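One contact in two related proteins. Structure 1 is putative branched-chain amino acid transport system substrate-binding protein from Rhodopseudomonas palustris, which probably binds aromatic acids related to lignin breakdown, as the periplasmic solute-binding component of an ABC transporter: PDB 3TX6 (chain A, 1.50 Å), residues Phe33-Ile38 and Val293-Val298. Structure 2 is extracellular ligand-binding receptor from Rhodopseudomonas palustris: PDB 3UKJ (chain B, 1.60 Å), residues Phe33-Ile38 and Val293-Ile298. One frame, after least-squares fit of the local backbone (RMSD 0.28 Å); residues are numbered along the deposited sequences.

Structure 1 (3TX6); sequences FVAKEI and VLERVV.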
loop_
_atom_site.group_PDB
_atom_site.type_symbol
_atom_site.label_atom_id
_atom_site.label_comp_id
_atom_site.label_asym_id
_atom_site.label_seq_id
_atom_site.Cartn_x
_atom_site.Cartn_y
_atom_site.Cartn_z
ATOM N N PHE A 33 -7.785 -6.305 -15.404
ATOM C CA PHE A 33 -7.533 -5.094 -16.168
ATOM C C PHE A 33 -6.088 -4.883 -16.569
ATOM O O PHE A 33 -5.777 -3.912 -17.246
ATOM C CB PHE A 33 -8.096 -3.887 -15.445
ATOM C CG PHE A 33 -9.503 -4.103 -14.980
ATOM C CD1 PHE A 33 -10.472 -4.536 -15.867
ATOM C CD2 PHE A 33 -9.839 -3.980 -13.657
ATOM C CE1 PHE A 33 -11.769 -4.769 -15.446
ATOM C CE2 PHE A 33 -11.117 -4.242 -13.240
ATOM C CZ PHE A 33 -12.091 -4.644 -14.139
ATOM N N VAL A 34 -5.224 -5.798 -16.143
ATOM C CA VAL A 34 -3.788 -5.740 -16.452
ATOM C C VAL A 34 -3.514 -6.457 -17.762
ATOM O O VAL A 34 -4.354 -7.187 -18.270
ATOM C CB VAL A 34 -2.929 -6.300 -15.286
ATOM C CG1 VAL A 34 -3.261 -5.537 -13.994
ATOM C CG2 VAL A 34 -3.102 -7.788 -15.099
ATOM N N ALA A 35 -2.298 -6.282 -18.269
ATOM C CA ALA A 35 -1.858 -6.922 -19.524
ATOM C C ALA A 35 -2.035 -8.427 -19.416
ATOM O O ALA A 35 -1.750 -9.003 -18.359
ATOM C CB ALA A 35 -0.405 -6.607 -19.786
ATOM N N LYS A 36 -2.495 -9.001 -20.536
ATOM C CA LYS A 36 -2.600 -10.443 -20.786
ATOM C C LYS A 36 -1.274 -11.054 -21.276
ATOM O O LYS A 36 -1.048 -12.253 -21.140
ATOM C CB LYS A 36 -3.675 -10.719 -21.863
ATOM C CG LYS A 36 -5.110 -10.646 -21.371
ATOM C CD LYS A 36 -6.121 -10.795 -22.512
ATOM C CE LYS A 36 -6.036 -12.185 -23.130
ATOM N NZ LYS A 36 -6.593 -12.280 -24.500
ATOM N N GLU A 37 -0.423 -10.210 -21.845
ATOM C CA GLU A 37 0.764 -10.613 -22.572
ATOM C C GLU A 37 1.744 -9.484 -22.390
ATOM O O GLU A 37 1.335 -8.332 -22.244
ATOM C CB GLU A 37 0.471 -10.741 -24.065
ATOM C CG GLU A 37 -0.470 -11.844 -24.460
ATOM C CD GLU A 37 -0.196 -12.344 -25.863
ATOM O OE1 GLU A 37 0.511 -11.665 -26.652
ATOM O OE2 GLU A 37 -0.669 -13.436 -26.161
ATOM N N ILE A 38 3.040 -9.798 -22.385
ATOM C CA ILE A 38 4.079 -8.776 -22.459
ATOM C C ILE A 38 5.101 -9.268 -23.486
ATOM O O ILE A 38 5.591 -10.375 -23.388
ATOM C CB ILE A 38 4.735 -8.475 -21.099
ATOM C CG1 ILE A 38 3.704 -7.980 -20.069
ATOM C CG2 ILE A 38 5.855 -7.448 -21.289
ATOM C CD1 ILE A 38 4.253 -7.854 -18.647
ATOM N N VAL A 293 4.800 -2.011 -13.843
ATOM C CA VAL A 293 6.255 -2.212 -13.672
ATOM C C VAL A 293 6.745 -3.351 -14.563
ATOM O O VAL A 293 7.781 -3.224 -15.246
ATOM C CB VAL A 293 6.638 -2.389 -12.175
ATOM C CG1 VAL A 293 8.080 -2.881 -12.013
ATOM C CG2 VAL A 293 6.352 -1.121 -11.399
ATOM N N LEU A 294 6.011 -4.475 -14.553
ATOM C CA LEU A 294 6.339 -5.579 -15.427
ATOM C C LEU A 294 6.333 -5.212 -16.920
ATOM O O LEU A 294 7.195 -5.696 -17.671
ATOM C CB LEU A 294 5.448 -6.789 -15.182
ATOM C CG LEU A 294 5.597 -7.467 -13.810
ATOM C CD1 LEU A 294 4.755 -8.752 -13.768
ATOM C CD2 LEU A 294 7.065 -7.715 -13.480
ATOM N N GLU A 295 5.402 -4.381 -17.369
ATOM C CA GLU A 295 5.429 -3.936 -18.756
ATOM C C GLU A 295 6.731 -3.204 -19.141
ATOM O O GLU A 295 7.096 -3.249 -20.304
ATOM C CB GLU A 295 4.243 -3.024 -19.071
ATOM C CG GLU A 295 2.918 -3.742 -19.163
ATOM C CD GLU A 295 1.810 -2.760 -19.520
ATOM O OE1 GLU A 295 2.047 -1.768 -20.259
ATOM O OE2 GLU A 295 0.702 -2.932 -19.084
ATOM N N ARG A 296 7.402 -2.562 -18.184
ATOM C CA ARG A 296 8.712 -1.911 -18.415
ATOM C C ARG A 296 9.862 -2.905 -18.304
ATOM O O ARG A 296 10.765 -2.903 -19.162
ATOM C CB ARG A 296 9.008 -0.793 -17.380
ATOM C CG ARG A 296 8.359 0.512 -17.699
ATOM C CD ARG A 296 9.019 1.238 -18.869
ATOM N NE ARG A 296 10.380 1.723 -18.683
ATOM C CZ ARG A 296 10.735 2.907 -18.146
ATOM N NH1 ARG A 296 9.858 3.763 -17.661
ATOM N NH2 ARG A 296 12.002 3.223 -18.076
ATOM N N VAL A 297 9.860 -3.738 -17.253
ATOM C CA VAL A 297 11.075 -4.474 -16.963
ATOM C C VAL A 297 11.137 -5.819 -17.719
ATOM O O VAL A 297 12.207 -6.314 -18.039
ATOM C CB VAL A 297 11.322 -4.711 -15.468
ATOM C CG1 VAL A 297 11.565 -3.412 -14.706
ATOM C CG2 VAL A 297 10.281 -5.592 -14.804
ATOM N N VAL A 298 10.002 -6.441 -17.970
ATOM C CA VAL A 298 9.997 -7.728 -18.673
ATOM C C VAL A 298 10.595 -7.617 -20.091
ATOM O O VAL A 298 11.384 -8.489 -20.472
ATOM C CB VAL A 298 8.579 -8.372 -18.665
ATOM C CG1 VAL A 298 8.476 -9.501 -19.720
ATOM C CG2 VAL A 298 8.231 -8.856 -17.241
HETATM O O HOH W 1 -0.519 -4.330 -17.233
#
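Ile38 meets Val298 and Leu294 where the edge strand 37-38 of the six-stranded sheet packs on helix 282-304, within a two-domain periplasmic binding protein fold. This is the tight, buried part. CG2 of Ile38 lies 3.7 Å from CG1 of Val298, the two side chains crossing at about a right angle; chi1 of 164° sets that branch anti to the backbone N of Val298. The CG1-CD1 branch of Ile38 reaches the turn at Leu294 and Glu295, its CD1 3.8 Å from CB of Leu294 and 4.4 Å from CG of Glu295. Val298 and Leu294 also touch strand 8-14. Toward Ala35 and the extended Glu295, both partly exposed, the contact is looser and wetter: CB of Ala35 stands 3.9 Å from OE2 of Glu295, and a water accepts from N of Ala35 (2.8 Å) and donates to OE2 of Glu295 (2.6 Å).

Structure 2 (3UKJ); sequences FVAKEI and VLERVI.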
loop_
_atom_site.group_PDB
_atom_site.type_symbol
_atom_site.label_atom_id
_atom_site.label_comp_id
_atom_site.label_asym_id
_atom_site.label_seq_id
_atom_site.Cartn_x
_atom_site.Cartn_y
_atom_site.Cartn_z
ATOM N N PHE B 33 -7.862 -6.156 -15.399
ATOM C CA PHE B 33 -7.582 -4.997 -16.240
ATOM C C PHE B 33 -6.130 -4.812 -16.610
ATOM O O PHE B 33 -5.794 -3.839 -17.287
ATOM C CB PHE B 33 -8.160 -3.742 -15.585
ATOM C CG PHE B 33 -9.565 -3.945 -15.067
ATOM C CD1 PHE B 33 -10.577 -4.371 -15.920
ATOM C CD2 PHE B 33 -9.873 -3.707 -13.736
ATOM C CE1 PHE B 33 -11.900 -4.537 -15.459
ATOM C CE2 PHE B 33 -11.180 -3.974 -13.235
ATOM C CZ PHE B 33 -12.193 -4.321 -14.108
ATOM N N VAL B 34 -5.269 -5.740 -16.194
ATOM C CA VAL B 34 -3.846 -5.641 -16.542
ATOM C C VAL B 34 -3.584 -6.465 -17.804
ATOM O O VAL B 34 -4.363 -7.385 -18.130
ATOM C CB VAL B 34 -2.919 -6.146 -15.409
ATOM C CG1 VAL B 34 -3.221 -5.386 -14.125
ATOM C CG2 VAL B 34 -3.132 -7.658 -15.161
ATOM N N ALA B 35 -2.449 -6.181 -18.442
ATOM C CA ALA B 35 -2.023 -6.916 -19.648
ATOM C C ALA B 35 -1.749 -8.383 -19.340
ATOM O O ALA B 35 -1.103 -8.715 -18.334
ATOM C CB ALA B 35 -0.735 -6.247 -20.247
ATOM N N LYS B 36 -2.270 -9.259 -20.188
ATOM C CA LYS B 36 -1.950 -10.693 -20.082
ATOM C C LYS B 36 -0.998 -11.166 -21.165
ATOM O O LYS B 36 -0.736 -12.361 -21.278
ATOM C CB LYS B 36 -3.219 -11.570 -20.031
ATOM C CG LYS B 36 -4.355 -10.989 -19.176
ATOM C CD LYS B 36 -4.068 -11.054 -17.680
ATOM C CE LYS B 36 -5.345 -10.818 -16.862
ATOM N NZ LYS B 36 -5.928 -9.463 -17.112
ATOM N N GLU B 37 -0.479 -10.226 -21.951
ATOM C CA GLU B 37 0.570 -10.533 -22.912
ATOM C C GLU B 37 1.544 -9.407 -22.710
ATOM O O GLU B 37 1.135 -8.255 -22.771
ATOM C CB GLU B 37 0.009 -10.463 -24.353
ATOM C CG GLU B 37 1.024 -10.799 -25.457
ATOM C CD GLU B 37 1.162 -12.285 -25.771
ATOM O OE1 GLU B 37 0.404 -13.128 -25.215
ATOM O OE2 GLU B 37 2.035 -12.598 -26.619
ATOM N N ILE B 38 2.822 -9.720 -22.508
ATOM C CA ILE B 38 3.824 -8.668 -22.334
ATOM C C ILE B 38 5.070 -9.054 -23.089
ATOM O O ILE B 38 5.512 -10.194 -23.010
ATOM C CB ILE B 38 4.203 -8.423 -20.811
ATOM C CG1 ILE B 38 2.915 -8.162 -19.991
ATOM C CG2 ILE B 38 5.218 -7.253 -20.737
ATOM C CD1 ILE B 38 3.101 -8.006 -18.461
ATOM N N VAL B 293 4.744 -1.919 -13.916
ATOM C CA VAL B 293 6.158 -2.190 -13.667
ATOM C C VAL B 293 6.667 -3.353 -14.532
ATOM O O VAL B 293 7.711 -3.256 -15.180
ATOM C CB VAL B 293 6.446 -2.401 -12.178
ATOM C CG1 VAL B 293 7.900 -2.829 -11.948
ATOM C CG2 VAL B 293 6.127 -1.115 -11.390
ATOM N N LEU B 294 5.925 -4.447 -14.520
ATOM C CA LEU B 294 6.263 -5.589 -15.345
ATOM C C LEU B 294 6.327 -5.262 -16.841
ATOM O O LEU B 294 7.177 -5.805 -17.548
ATOM C CB LEU B 294 5.288 -6.739 -15.064
ATOM C CG LEU B 294 5.437 -7.393 -13.694
ATOM C CD1 LEU B 294 4.336 -8.455 -13.512
ATOM C CD2 LEU B 294 6.845 -7.937 -13.391
ATOM N N GLU B 295 5.437 -4.391 -17.320
ATOM C CA GLU B 295 5.467 -3.996 -18.724
ATOM C C GLU B 295 6.756 -3.246 -19.079
ATOM O O GLU B 295 7.238 -3.360 -20.204
ATOM C CB GLU B 295 4.262 -3.132 -19.082
ATOM C CG GLU B 295 2.952 -3.907 -19.100
ATOM C CD GLU B 295 1.817 -3.030 -19.545
ATOM O OE1 GLU B 295 1.684 -2.807 -20.781
ATOM O OE2 GLU B 295 1.085 -2.534 -18.684
ATOM N N ARG B 296 7.380 -2.586 -18.109
ATOM C CA ARG B 296 8.667 -1.957 -18.385
ATOM C C ARG B 296 9.813 -2.965 -18.297
ATOM O O ARG B 296 10.709 -2.932 -19.146
ATOM C CB ARG B 296 8.973 -0.810 -17.435
ATOM C CG ARG B 296 10.326 -0.144 -17.770
ATOM C CD ARG B 296 10.251 0.783 -18.978
ATOM N NE ARG B 296 9.599 2.013 -18.612
ATOM C CZ ARG B 296 10.198 3.022 -17.998
ATOM N NH1 ARG B 296 9.460 4.018 -17.527
ATOM N NH2 ARG B 296 11.531 3.056 -17.891
ATOM N N VAL B 297 9.818 -3.814 -17.259
ATOM C CA VAL B 297 11.017 -4.630 -16.985
ATOM C C VAL B 297 11.101 -5.910 -17.789
ATOM O O VAL B 297 12.194 -6.384 -18.086
ATOM C CB VAL B 297 11.282 -4.892 -15.463
ATOM C CG1 VAL B 297 11.577 -3.545 -14.752
ATOM C CG2 VAL B 297 10.125 -5.691 -14.784
ATOM N N ILE B 298 9.949 -6.483 -18.123
ATOM C CA ILE B 298 9.938 -7.716 -18.913
ATOM C C ILE B 298 10.650 -7.627 -20.282
ATOM O O ILE B 298 11.530 -8.465 -20.582
ATOM C CB ILE B 298 8.540 -8.345 -18.996
ATOM C CG1 ILE B 298 8.199 -8.999 -17.659
ATOM C CG2 ILE B 298 8.514 -9.346 -20.133
ATOM C CD1 ILE B 298 6.767 -9.531 -17.583
HETATM O O HOH W 2 -0.996 -3.941 -17.609
HETATM O O HOH W 3 1.946 -5.463 -22.328
#
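Ile38 packs on Ile298 and Leu294 in the tight, buried part of the contact. CG2 of Ile38 lies 4.0 Å from CG2 of Ile298, the two side chains crossing at about a right angle. With CG1 of Ile298 beside its own backbone N (chi1 -74°) and chi2 extended, CD1 of Ile298 reaches to 4.1 Å from CD1 of Ile38. That CD1 of Ile38 is also 4.2 Å from CB of Leu294 and 4.2 Å from CG of Glu295. Toward Ala35 and the extended Glu295, both partly exposed, the contact is looser and wetter: CB of Ala35 stands 4.4 Å from OE2 of Glu295, and a water accepts from N of Ala35 (2.8 Å) and donates to OE2 of Glu295 (2.7 Å). A second water donates to OE1 of Glu295 and to O of Glu37 on the strand.

How the two compare
The water bridge from N of Ala35(A) to OE2 of Glu295(A), and likewise from Ala35(B) to Glu295(B), is kept: the water occupies the same place in both structures. A further water between O of Glu37(B) and OE1 of Glu295(B) is modelled in structure 2 only. The carboxylate of Glu295(B) is turned by about 46° about its last bond relative to that of Glu295(A), while the torsions before it are alike; the touch on Ala35(A) and Ala35(B) remains, OE2 to CB being 3.9 Å for Glu295(A) and Ala35(A), and 4.4 Å for Glu295(B) and Ala35(B). In the packing, the exchange is Val298(A) against Ile298(B), both buried and with coinciding CB atoms. CG1 of Val298(A) and CG2 of Ile298(B) are 0.4 Å apart, as are CG2 of Val298(A) and CG1 of Ile298(B), so both branches keep their places. The touch on Ile38(A) and Ile38(B) is kept, as CB of Val298(A) is 3.9 Å from CG2 of Ile38(A) and CB of Ile298(B) is 3.9 Å from CG2 of Ile38(B). Leu294(A) and Leu294(B) hold the same place. What is added is CD1 of Ile298(B), a methyl with no counterpart in the side chain of Val298(A), where no well-ordered atom given for structure 1 stands.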